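Mitochondrial edited mRNA stability factor 1 (Trypanosoma brucei, PDB 6NL1) processes the 5' ends of mitochondrial mRNAs as a nudix-family protein and binds GDP. Local coordinates at residues A[192-197]-A[245-250]; A[219-223]-A[311-315]. All blocks are in the same frame, centred on the assembly; numbering follows the deposited sequence.

Contact 1: A[192-197]-A[245-250]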
ATOM      1  N   ALA A 192      -2.925  -1.713 -19.931  1.00 38.54           N
ATOM      2  CA  ALA A 192      -3.938  -0.837 -19.349  1.00 37.28           C
ATOM      3  C   ALA A 192      -3.461  -0.296 -18.010  1.00 51.94           C
ATOM      4  O   ALA A 192      -3.666   0.876 -17.690  1.00 53.36           O
ATOM      5  CB  ALA A 192      -5.262  -1.574 -19.176  1.00 30.57           C
ATOM      6  N   ALA A 193      -2.820  -1.155 -17.226  1.00 36.29           N
ATOM      7  CA  ALA A 193      -2.365  -0.755 -15.903  1.00 31.73           C
ATOM      8  C   ALA A 193      -1.304   0.351 -15.958  1.00 34.80           C
ATOM      9  O   ALA A 193      -1.347   1.291 -15.166  1.00 31.04           O
ATOM     10  CB  ALA A 193      -1.848  -1.959 -15.120  1.00 31.61           C
ATOM     11  N   ILE A 194      -0.345   0.238 -16.875  1.00 25.92           N
ATOM     12  CA  ILE A 194       0.713   1.251 -16.953  1.00 37.86           C
ATOM     13  C   ILE A 194       0.204   2.582 -17.499  1.00 50.47           C
ATOM     14  O   ILE A 194       0.940   3.565 -17.514  1.00 53.65           O
ATOM     15  CB  ILE A 194       1.953   0.799 -17.783  1.00 33.88           C
ATOM     16  CG1 ILE A 194       1.596   0.611 -19.256  1.00 39.44           C
ATOM     17  CG2 ILE A 194       2.557  -0.461 -17.211  1.00 35.15           C
ATOM     18  CD1 ILE A 194       2.803   0.324 -20.138  1.00 39.03           C
ATOM     19  N   GLN A 195      -1.047   2.602 -17.953  1.00 45.24           N
ATOM     20  CA  GLN A 195      -1.701   3.839 -18.374  1.00 51.64           C
ATOM     21  C   GLN A 195      -2.544   4.386 -17.236  1.00 43.52           C
ATOM     22  O   GLN A 195      -2.763   5.588 -17.133  1.00 48.51           O
ATOM     23  CB  GLN A 195      -2.573   3.610 -19.608  1.00 50.92           C
ATOM     24  CG  GLN A 195      -1.777   3.407 -20.891  1.00 79.09           C
ATOM     25  CD  GLN A 195      -2.659   3.042 -22.070  1.00105.29           C
ATOM     26  OE1 GLN A 195      -3.179   1.927 -22.154  1.00101.63           O
ATOM     27  NE2 GLN A 195      -2.833   3.984 -22.990  1.00109.10           N
ATOM     28  N   GLN A 196      -3.038   3.496 -16.390  1.00 45.89           N
ATOM     29  CA  GLN A 196      -3.658   3.928 -15.158  1.00 39.37           C
ATOM     30  C   GLN A 196      -2.511   4.354 -14.254  1.00 49.45           C
ATOM     31  O   GLN A 196      -1.336   4.262 -14.619  1.00 58.90           O
ATOM     32  CB  GLN A 196      -4.469   2.791 -14.521  1.00 42.65           C
ATOM     33  CG  GLN A 196      -5.654   2.300 -15.352  1.00 50.35           C
ATOM     34  CD  GLN A 196      -6.256   0.978 -14.836  1.00 84.11           C
ATOM     35  OE1 GLN A 196      -6.133   0.630 -13.656  1.00 54.93           O
ATOM     36  NE2 GLN A 196      -6.906   0.241 -15.732  1.00 50.12           N
ATOM     37  N   ASP A 197      -2.851   4.834 -13.077  1.00 38.37           N
ATOM     38  CA  ASP A 197      -1.850   5.219 -12.097  1.00 38.58           C
ATOM     39  C   ASP A 197      -2.253   4.534 -10.787  1.00 31.24           C
ATOM     40  O   ASP A 197      -2.803   5.176  -9.894  1.00 34.19           O
ATOM     41  CB  ASP A 197      -1.863   6.751 -11.971  1.00 43.73           C
ATOM     42  CG  ASP A 197      -0.859   7.290 -10.956  1.00 80.48           C
ATOM     43  OD1 ASP A 197       0.309   6.846 -10.969  1.00 90.58           O
ATOM     44  OD2 ASP A 197      -1.243   8.180 -10.154  1.00 63.57           O
ATOM     45  N   LEU A 245      -7.866  -0.982  -7.084  1.00 26.05           N
ATOM     46  CA  LEU A 245      -7.906  -2.147  -7.963  1.00 24.23           C
ATOM     47  C   LEU A 245      -7.707  -1.675  -9.402  1.00 29.55           C
ATOM     48  O   LEU A 245      -7.901  -0.491  -9.713  1.00 30.27           O
ATOM     49  CB  LEU A 245      -9.255  -2.874  -7.829  1.00 24.73           C
ATOM     50  CG  LEU A 245      -9.613  -3.394  -6.434  1.00 33.15           C
ATOM     51  CD1 LEU A 245     -11.077  -3.797  -6.348  1.00 26.48           C
ATOM     52  CD2 LEU A 245      -8.718  -4.559  -6.063  1.00 32.58           C
ATOM     53  N   LEU A 246      -7.310  -2.583 -10.283  1.00 27.18           N
ATOM     54  CA  LEU A 246      -7.240  -2.246 -11.701  1.00 36.14           C
ATOM     55  C   LEU A 246      -8.601  -1.703 -12.149  1.00 26.06           C
ATOM     56  O   LEU A 246      -9.641  -2.245 -11.771  1.00 29.14           O
ATOM     57  CB  LEU A 246      -6.849  -3.477 -12.529  1.00 37.18           C
ATOM     58  CG  LEU A 246      -5.446  -4.049 -12.284  1.00 51.69           C
ATOM     59  CD1 LEU A 246      -5.223  -5.327 -13.070  1.00 35.76           C
ATOM     60  CD2 LEU A 246      -4.381  -3.017 -12.631  1.00 44.20           C
ATOM     61  N   TYR A 247      -8.577  -0.619 -12.923  1.00 29.52           N
ATOM     62  CA  TYR A 247      -9.784   0.005 -13.477  1.00 45.53           C
ATOM     63  C   TYR A 247     -10.593   0.813 -12.459  1.00 52.71           C
ATOM     64  O   TYR A 247     -11.590   1.440 -12.813  1.00 46.54           O
ATOM     65  CB  TYR A 247     -10.690  -1.033 -14.161  1.00 43.78           C
ATOM     66  CG  TYR A 247     -10.043  -1.693 -15.356  1.00 51.77           C
ATOM     67  CD1 TYR A 247      -9.933  -1.024 -16.570  1.00 51.01           C
ATOM     68  CD2 TYR A 247      -9.542  -2.985 -15.269  1.00 39.04           C
ATOM     69  CE1 TYR A 247      -9.332  -1.625 -17.667  1.00 51.40           C
ATOM     70  CE2 TYR A 247      -8.943  -3.595 -16.359  1.00 48.54           C
ATOM     71  CZ  TYR A 247      -8.840  -2.910 -17.555  1.00 58.33           C
ATOM     72  OH  TYR A 247      -8.248  -3.508 -18.645  1.00 58.49           O
ATOM     73  N   GLU A 248     -10.166   0.802 -11.201  1.00 38.16           N
ATOM     74  CA  GLU A 248     -10.889   1.516 -10.157  1.00 37.21           C
ATOM     75  C   GLU A 248     -10.424   2.975 -10.050  1.00 34.15           C
ATOM     76  O   GLU A 248      -9.230   3.266 -10.101  1.00 41.36           O
ATOM     77  CB  GLU A 248     -10.722   0.794  -8.822  1.00 38.41           C
ATOM     78  CG  GLU A 248     -11.684   1.235  -7.741  1.00 34.42           C
ATOM     79  CD  GLU A 248     -11.488   0.472  -6.444  1.00 38.22           C
ATOM     80  OE1 GLU A 248     -10.336   0.083  -6.127  1.00 28.69           O
ATOM     81  OE2 GLU A 248     -12.493   0.252  -5.743  1.00 34.46           O
ATOM     82  N   ARG A 249     -11.375   3.892  -9.927  1.00 30.00           N
ATOM     83  CA  ARG A 249     -11.057   5.304  -9.713  1.00 35.19           C
ATOM     84  C   ARG A 249     -10.585   5.535  -8.273  1.00 32.88           C
ATOM     85  O   ARG A 249     -10.918   4.764  -7.374  1.00 31.03           O
ATOM     86  CB  ARG A 249     -12.274   6.177 -10.025  1.00 31.30           C
ATOM     87  CG  ARG A 249     -12.626   6.255 -11.508  1.00 44.87           C
ATOM     88  CD  ARG A 249     -13.873   7.106 -11.772  1.00 47.73           C
ATOM     89  NE  ARG A 249     -13.811   8.399 -11.095  1.00105.87           N
ATOM     90  CZ  ARG A 249     -13.121   9.450 -11.532  1.00113.07           C
ATOM     91  NH1 ARG A 249     -12.416   9.368 -12.656  1.00 87.23           N
ATOM     92  NH2 ARG A 249     -13.128  10.583 -10.840  1.00104.60           N
ATOM     93  N   TYR A 250      -9.816   6.600  -8.063  1.00 27.12           N
ATOM     94  CA  TYR A 250      -9.205   6.904  -6.761  1.00 23.46           C
ATOM     95  C   TYR A 250     -10.198   7.028  -5.608  1.00 25.64           C
ATOM     96  O   TYR A 250     -10.058   6.365  -4.575  1.00 26.42           O
ATOM     97  CB  TYR A 250      -8.381   8.190  -6.848  1.00 30.58           C
ATOM     98  CG  TYR A 250      -7.208   8.089  -7.783  1.00 42.00           C
ATOM     99  CD1 TYR A 250      -6.760   9.191  -8.496  1.00 45.85           C
ATOM    100  CD2 TYR A 250      -6.548   6.885  -7.955  1.00 36.71           C
ATOM    101  CE1 TYR A 250      -5.677   9.090  -9.355  1.00 65.91           C
ATOM    102  CE2 TYR A 250      -5.478   6.777  -8.804  1.00 36.09           C
ATOM    103  CZ  TYR A 250      -5.041   7.873  -9.498  1.00 40.86           C
ATOM    104  OH  TYR A 250      -3.967   7.735 -10.338  1.00 57.57           O
TER
HETATM  105  O   HOH W   1      -6.011   1.203 -11.154  1.00 51.51           O
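Gln196 reaches Tyr247 with CG anti to its own carbonyl carbon (chi1 -63°) and the chain extended beyond it. The Gln196 and Tyr247 side chains cross at about a right angle, with the amide and ring planes 59° apart. Gln196 OE1 accepts the Tyr247 N-H over 2.8 Å in a nearly straight bond (175° at the hydrogen). The donor lies above the amide carbonyl plane, not on a lone pair. A bridging water gives a second proton to Gln196 OE1 at 2.6 Å and one to Leu245 O, so two donors grip this oxygen. Meanwhile Gln196 NE2 sits over one face of the Tyr247 ring, 3.4 Å above its plane and offset toward the rim.

Leu245 to Glu248 form a type II beta turn, with Glu248 N bonded back to Leu245 O. Arg249 takes the N-cap position of helix 250-262. The turn and this helix together probably correspond to the nudix box. Glu248 forms a salt bridge with Arg256, and their spacing fits the glutamate and arginine of that motif.

Two alanines of helix 180-193 also meet the turn. Ala192 CB meets Tyr247 OH at 3.6 Å, oblique to the ring. Ala193 CB packs on Leu246 CD2 at 3.7 Å. Leu246 also touches Leu125 and Arg128 of helix 120-129. Past the turn, Asp197 O lies at the edge of the Tyr250 ring, in its plane, though the place of the Tyr250 hydroxyl is doubtful.

Contact 2: A[219-223]-A[311-315]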
ATOM      1  N   MET A 219      -7.701   6.237  13.285  1.00 26.49           N
ATOM      2  CA  MET A 219      -6.514   5.473  12.934  1.00 21.00           C
ATOM      3  C   MET A 219      -6.609   3.991  13.320  1.00 28.91           C
ATOM      4  O   MET A 219      -7.319   3.633  14.258  1.00 25.25           O
ATOM      5  CB  MET A 219      -5.288   6.109  13.587  1.00 19.65           C
ATOM      6  CG  MET A 219      -5.137   7.583  13.214  1.00 28.16           C
ATOM      7  SD  MET A 219      -3.465   8.173  13.422  1.00 40.44           S
ATOM      8  CE  MET A 219      -3.071   7.516  15.025  1.00155.59           C
ATOM      9  N   LEU A 220      -5.887   3.147  12.582  1.00 18.03           N
ATOM     10  CA  LEU A 220      -5.801   1.718  12.863  1.00 27.13           C
ATOM     11  C   LEU A 220      -4.335   1.328  12.918  1.00 26.47           C
ATOM     12  O   LEU A 220      -3.471   2.082  12.477  1.00 25.94           O
ATOM     13  CB  LEU A 220      -6.444   0.888  11.743  1.00 29.59           C
ATOM     14  CG  LEU A 220      -7.914   1.057  11.373  1.00 51.91           C
ATOM     15  CD1 LEU A 220      -8.043   2.002  10.194  1.00 35.97           C
ATOM     16  CD2 LEU A 220      -8.533  -0.309  11.039  1.00 33.29           C
ATOM     17  N   ARG A 221      -4.059   0.136  13.436  1.00 20.78           N
ATOM     18  CA  ARG A 221      -2.707  -0.405  13.409  1.00 22.92           C
ATOM     19  C   ARG A 221      -2.715  -1.760  12.717  1.00 25.93           C
ATOM     20  O   ARG A 221      -3.258  -2.729  13.236  1.00 25.28           O
ATOM     21  CB  ARG A 221      -2.145  -0.507  14.826  1.00 18.44           C
ATOM     22  CG  ARG A 221      -1.996   0.869  15.504  1.00 24.95           C
ATOM     23  CD  ARG A 221      -1.327   0.758  16.858  1.00 26.14           C
ATOM     24  NE  ARG A 221       0.102   0.461  16.748  1.00 23.62           N
ATOM     25  CZ  ARG A 221       0.838   0.058  17.779  1.00 29.26           C
ATOM     26  NH1 ARG A 221       0.277  -0.086  18.976  1.00 18.78           N
ATOM     27  NH2 ARG A 221       2.125  -0.197  17.625  1.00 23.12           N
ATOM     28  N   ARG A 222      -2.130  -1.808  11.528  1.00 27.05           N
ATOM     29  CA  ARG A 222      -2.131  -3.012  10.724  1.00 26.94           C
ATOM     30  C   ARG A 222      -0.891  -3.845  11.023  1.00 21.96           C
ATOM     31  O   ARG A 222       0.232  -3.339  11.018  1.00 31.85           O
ATOM     32  CB  ARG A 222      -2.169  -2.651   9.237  1.00 28.07           C
ATOM     33  CG  ARG A 222      -2.293  -3.851   8.281  1.00 32.16           C
ATOM     34  CD  ARG A 222      -2.029  -3.407   6.843  1.00 34.61           C
ATOM     35  NE  ARG A 222      -0.684  -2.841   6.717  1.00 42.83           N
ATOM     36  CZ  ARG A 222      -0.337  -1.878   5.863  1.00 45.91           C
ATOM     37  NH1 ARG A 222      -1.234  -1.347   5.035  1.00 28.26           N
ATOM     38  NH2 ARG A 222       0.915  -1.439   5.842  1.00 40.74           N
ATOM     39  N   ILE A 223      -1.102  -5.128  11.267  1.00 25.57           N
ATOM     40  CA  ILE A 223      -0.007  -6.051  11.521  1.00 23.00           C
ATOM     41  C   ILE A 223       0.475  -6.548  10.173  1.00 31.12           C
ATOM     42  O   ILE A 223      -0.301  -7.087   9.393  1.00 29.33           O
ATOM     43  CB  ILE A 223      -0.482  -7.221  12.390  1.00 34.70           C
ATOM     44  CG1 ILE A 223      -1.058  -6.683  13.706  1.00 30.35           C
ATOM     45  CG2 ILE A 223       0.660  -8.250  12.620  1.00 22.74           C
ATOM     46  CD1 ILE A 223      -1.792  -7.740  14.548  1.00 34.28           C
ATOM     47  N   LEU A 311      -8.088 -10.042  11.257  1.00 33.52           N
ATOM     48  CA  LEU A 311      -6.988 -10.554  12.090  1.00 33.48           C
ATOM     49  C   LEU A 311      -5.638  -9.961  11.699  1.00 29.89           C
ATOM     50  O   LEU A 311      -4.640 -10.152  12.391  1.00 39.06           O
ATOM     51  CB  LEU A 311      -6.920 -12.087  12.046  1.00 43.34           C
ATOM     52  CG  LEU A 311      -8.062 -12.829  12.750  1.00 58.32           C
ATOM     53  CD1 LEU A 311      -8.020 -14.322  12.436  1.00 46.36           C
ATOM     54  CD2 LEU A 311      -8.054 -12.572  14.263  1.00 35.54           C
ATOM     55  N   GLN A 312      -5.613  -9.244  10.583  1.00 24.59           N
ATOM     56  CA  GLN A 312      -4.421  -8.506  10.200  1.00 32.15           C
ATOM     57  C   GLN A 312      -4.304  -7.150  10.903  1.00 34.52           C
ATOM     58  O   GLN A 312      -3.427  -6.365  10.572  1.00 37.41           O
ATOM     59  CB  GLN A 312      -4.389  -8.317   8.683  1.00 35.99           C
ATOM     60  CG  GLN A 312      -4.103  -9.621   7.930  1.00 49.31           C
ATOM     61  CD  GLN A 312      -4.015  -9.430   6.425  1.00 62.08           C
ATOM     62  OE1 GLN A 312      -3.687  -8.341   5.936  1.00 60.24           O
ATOM     63  NE2 GLN A 312      -4.321 -10.491   5.681  1.00 59.65           N
ATOM     64  N   TYR A 313      -5.181  -6.876  11.869  1.00 26.73           N
ATOM     65  CA  TYR A 313      -5.151  -5.592  12.574  1.00 32.98           C
ATOM     66  C   TYR A 313      -5.064  -5.827  14.072  1.00 28.73           C
ATOM     67  O   TYR A 313      -5.586  -6.816  14.562  1.00 32.64           O
ATOM     68  CB  TYR A 313      -6.399  -4.760  12.242  1.00 17.96           C
ATOM     69  CG  TYR A 313      -6.516  -4.449  10.778  1.00 26.76           C
ATOM     70  CD1 TYR A 313      -7.122  -5.350   9.914  1.00 22.69           C
ATOM     71  CD2 TYR A 313      -6.001  -3.266  10.248  1.00 22.05           C
ATOM     72  CE1 TYR A 313      -7.223  -5.090   8.564  1.00 24.41           C
ATOM     73  CE2 TYR A 313      -6.096  -2.996   8.882  1.00 29.16           C
ATOM     74  CZ  TYR A 313      -6.708  -3.923   8.049  1.00 24.69           C
ATOM     75  OH  TYR A 313      -6.825  -3.687   6.702  1.00 28.70           O
ATOM     76  N   MET A 314      -4.416  -4.924  14.806  1.00 29.98           N
ATOM     77  CA  MET A 314      -4.397  -5.055  16.263  1.00 25.01           C
ATOM     78  C   MET A 314      -5.806  -4.950  16.794  1.00 26.65           C
ATOM     79  O   MET A 314      -6.524  -3.991  16.494  1.00 40.67           O
ATOM     80  CB  MET A 314      -3.537  -3.984  16.928  1.00 26.28           C
ATOM     81  CG  MET A 314      -2.061  -4.154  16.755  1.00 23.82           C
ATOM     82  SD  MET A 314      -1.147  -2.942  17.754  1.00 32.27           S
ATOM     83  CE  MET A 314      -1.423  -3.588  19.414  1.00 26.71           C
ATOM     84  N   ARG A 315      -6.200  -5.936  17.592  1.00 26.69           N
ATOM     85  CA  ARG A 315      -7.526  -5.964  18.202  1.00 30.71           C
ATOM     86  C   ARG A 315      -7.432  -6.791  19.471  1.00 29.48           C
ATOM     87  O   ARG A 315      -6.567  -7.653  19.575  1.00 29.52           O
ATOM     88  CB  ARG A 315      -8.552  -6.587  17.240  1.00 33.52           C
ATOM     89  CG  ARG A 315      -8.883  -5.706  16.027  1.00 49.39           C
ATOM     90  CD  ARG A 315      -9.841  -6.385  15.042  1.00 42.55           C
ATOM     91  NE  ARG A 315     -11.101  -6.779  15.682  1.00 49.86           N
ATOM     92  CZ  ARG A 315     -11.342  -7.994  16.173  1.00 37.71           C
ATOM     93  NH1 ARG A 315     -10.415  -8.941  16.092  1.00 36.66           N
ATOM     94  NH2 ARG A 315     -12.511  -8.264  16.737  1.00 44.48           N
TER
HETATM   95  O   HOH W   2      -6.004  -1.883  14.370  1.00 36.23           O
HETATM   96  O   HOH W   3      -1.504  -7.180   6.926  1.00 45.33           O
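Backbone bonds join Arg221 to Met314 and Ile223 to Gln312. Met314 N donates to Arg221 O at 2.9 Å. Ile223 N donates to Gln312 O at 2.7 Å. Between them, Arg222 and Tyr313 form a single antiparallel bridge as a non-hydrogen-bonded pair, with CA atoms 4.4 Å apart. The CA-H groups of these two residues also approach the same two carbonyl oxygens. A water links Ile223 O to Gln312 OE1.

Sulfur and charge meet at Arg221 and Met314, whose side chains run side by side in the same direction. Met314 SD lies over one face of the guanidinium, 3.4 Å from Arg221 NH1. The bend at chi3 of Arg221 (72°) turns the guanidinium beside the sulfur. Met314 puts SD there with an extended chi2 (-173°), and its chi3 only sets CE.

The polar ends have partners further out: Arg221 makes a salt bridge to Asp330 and a cation-pi contact with Trp333, the Tyr313 hydroxyl is hydrogen-bonded to Glu261 of helix 250-262, and Arg222 NE is hydrogen-bonded to Asn224. The Arg222 side chain is about 4 Å from the side chain of Arg202, which binds GDP in another structure of this protein.

Apolar contacts fill in around the bridge. Leu220 CD2 touches Tyr313 CD2 at 4.0 Å, and Arg222 CG packs on Tyr313 CE2 at 3.9 Å. Ile223 CG1 meets Met314 CG at 4.1 Å.

The loop 311-315 thus adds a short antiparallel bridge to strand 216-223, which bonds to strand 235-238 along its other edge in the mixed sheet of the nudix fold.

How the contacts relate
Contacts 1 and 2 lie on opposite sides of the chain's centre, with their own centres 27 Å apart and no touch between them. Both are partly buried. Contact 1 joins the end of helix 180-193, which follows the four-stranded antiparallel sheet, to the turn before helix 250-262. Contact 2 stays within the nudix fold and ties a loop to a sheet strand. Helix 250-262 relates the two: contact 1 includes its start, and contact 2 reaches its far end through a side chain. A side-chain amide makes the key bond in contact 1. Contact 2 instead relies on backbone pairing, with an arginine and a methionine packed beside it.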